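Local coordinates for YcgJ protein (Bacillus subtilis, PDB 1XXL) that probably transfers methyl groups from S-adenosylmethionine to a substrate that is not known, at residues 88-93 / 119-124. Numbering follows the deposited sequence.
Sequences FDIITC and RFLLVD
Phe-120 sets one edge of its ring against Ile-91 and Cys-93. CB departs on the face that helix 103-113 covers, and CG lies anti to the backbone N (chi1 178°), which sends the ring forward along the sheet. Ile-91 O lies near the ring plane, 3.4 Å from CD1, and Ile-91 CG2 is 4.0 Å from the same atom. Next round the rim, CE1 meets Cys-93 CB at 3.7 Å, and CZ lies 4.1 Å from the same Cys-93 CB. One face of the ring takes Leu-122 CB, offset toward the rim; the side chain also touches Val-110 of helix 103-113. An alanine here would probably open a gap between Ile-91, Cys-93 and Val-110. On the opposite face of the sheet, Leu-121 CD1 reaches Ile-90 CG2 at 4.0 Å, under helix 7-17. Five backbone hydrogen bonds join the segments, four through N and O of Ile-91 and Cys-93, the straightest from Leu-121 N to Ile-91 O (2.8 Å, 170° at the hydrogen), and the fifth from Arg-119 N to Asp-89 O at the chain's corner. Thr-92 OG1 turns instead to Asp-27 on strand 24-28. The two parallel strands, linked through helix 103-113, form a beta-alpha-beta crossover in the central sheet of a Rossmann-like methyltransferase fold, with S-adenosylmethionine-binding Arg-94 directly after Cys-93.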
# COMPACT_ATOMS: atom_id res chain seq x y z
N PHE A 88 19.06 -3.99 -1.78
CA PHE A 88 17.99 -4.47 -2.65
C PHE A 88 17.91 -3.71 -3.98
O PHE A 88 18.14 -2.50 -4.04
CB PHE A 88 16.63 -4.41 -1.94
CG PHE A 88 16.53 -5.31 -0.74
CD1 PHE A 88 16.22 -6.65 -0.89
CD2 PHE A 88 16.77 -4.81 0.53
CE1 PHE A 88 16.12 -7.48 0.20
CE2 PHE A 88 16.69 -5.65 1.64
CZ PHE A 88 16.36 -6.98 1.46
N ASP A 89 17.59 -4.45 -5.03
CA ASP A 89 17.42 -3.90 -6.36
C ASP A 89 16.04 -3.30 -6.50
O ASP A 89 15.85 -2.30 -7.18
CB ASP A 89 17.61 -5.02 -7.41
CG ASP A 89 19.01 -5.58 -7.39
OD1 ASP A 89 19.24 -6.68 -6.81
OD2 ASP A 89 19.89 -4.89 -7.92
N ILE A 90 15.07 -3.96 -5.89
CA ILE A 90 13.68 -3.56 -5.96
C ILE A 90 13.08 -3.69 -4.56
O ILE A 90 13.35 -4.66 -3.84
CB ILE A 90 12.89 -4.47 -6.90
CG1 ILE A 90 13.50 -4.46 -8.32
CG2 ILE A 90 11.42 -4.06 -6.92
CD1 ILE A 90 13.02 -5.60 -9.22
N ILE A 91 12.29 -2.69 -4.19
CA ILE A 91 11.52 -2.71 -2.95
C ILE A 91 10.09 -2.38 -3.30
O ILE A 91 9.85 -1.42 -3.99
CB ILE A 91 12.05 -1.69 -1.89
CG1 ILE A 91 13.51 -1.98 -1.56
CG2 ILE A 91 11.15 -1.73 -0.63
CD1 ILE A 91 14.17 -0.93 -0.71
N THR A 92 9.16 -3.21 -2.82
CA THR A 92 7.75 -3.08 -3.12
C THR A 92 6.98 -2.86 -1.84
O THR A 92 7.35 -3.34 -0.77
CB THR A 92 7.16 -4.35 -3.85
OG1 THR A 92 7.31 -5.51 -3.01
CG2 THR A 92 7.88 -4.63 -5.17
N CYS A 93 5.89 -2.13 -1.97
CA CYS A 93 5.05 -1.80 -0.84
C CYS A 93 3.65 -1.60 -1.42
O CYS A 93 3.41 -0.60 -2.09
CB CYS A 93 5.59 -0.52 -0.16
SG CYS A 93 4.71 -0.08 1.32
N ARG A 119 14.88 0.48 -7.58
CA ARG A 119 13.46 0.88 -7.72
C ARG A 119 12.61 0.61 -6.48
O ARG A 119 12.56 -0.51 -5.99
CB ARG A 119 12.79 0.08 -8.83
CG ARG A 119 13.09 0.51 -10.22
CD ARG A 119 12.54 -0.54 -11.24
NE ARG A 119 13.40 -0.54 -12.42
CZ ARG A 119 13.27 0.30 -13.44
NH1 ARG A 119 12.28 1.16 -13.48
NH2 ARG A 119 14.13 0.23 -14.46
N PHE A 120 11.92 1.64 -6.02
CA PHE A 120 10.88 1.53 -4.99
C PHE A 120 9.54 1.64 -5.69
O PHE A 120 9.24 2.64 -6.36
CB PHE A 120 11.03 2.66 -3.96
CG PHE A 120 9.97 2.68 -2.88
CD1 PHE A 120 9.46 1.50 -2.34
CD2 PHE A 120 9.51 3.89 -2.38
CE1 PHE A 120 8.49 1.53 -1.34
CE2 PHE A 120 8.56 3.93 -1.38
CZ PHE A 120 8.05 2.75 -0.85
N LEU A 121 8.73 0.59 -5.55
CA LEU A 121 7.43 0.51 -6.19
C LEU A 121 6.37 0.57 -5.11
O LEU A 121 6.21 -0.37 -4.31
CB LEU A 121 7.32 -0.77 -7.01
CG LEU A 121 8.37 -0.87 -8.12
CD1 LEU A 121 8.38 -2.23 -8.71
CD2 LEU A 121 8.14 0.14 -9.21
N LEU A 122 5.65 1.68 -5.09
CA LEU A 122 4.71 1.98 -4.03
C LEU A 122 3.32 2.06 -4.61
O LEU A 122 3.06 2.91 -5.47
CB LEU A 122 5.13 3.31 -3.40
CG LEU A 122 4.19 3.97 -2.43
CD1 LEU A 122 4.07 3.14 -1.17
CD2 LEU A 122 4.67 5.39 -2.11
N VAL A 123 2.43 1.17 -4.15
CA VAL A 123 1.02 1.25 -4.45
C VAL A 123 0.27 1.54 -3.18
O VAL A 123 0.44 0.86 -2.17
CB VAL A 123 0.46 -0.08 -5.11
CG1 VAL A 123 -1.07 -0.10 -5.16
CG2 VAL A 123 1.02 -0.22 -6.47
N ASP A 124 -0.56 2.57 -3.22
CA ASP A 124 -1.49 2.81 -2.15
C ASP A 124 -2.63 3.67 -2.65
O ASP A 124 -2.59 4.21 -3.74
CB ASP A 124 -0.77 3.44 -0.93
CG ASP A 124 -1.40 3.02 0.41
OD1 ASP A 124 -0.79 3.35 1.45
OD2 ASP A 124 -2.50 2.40 0.43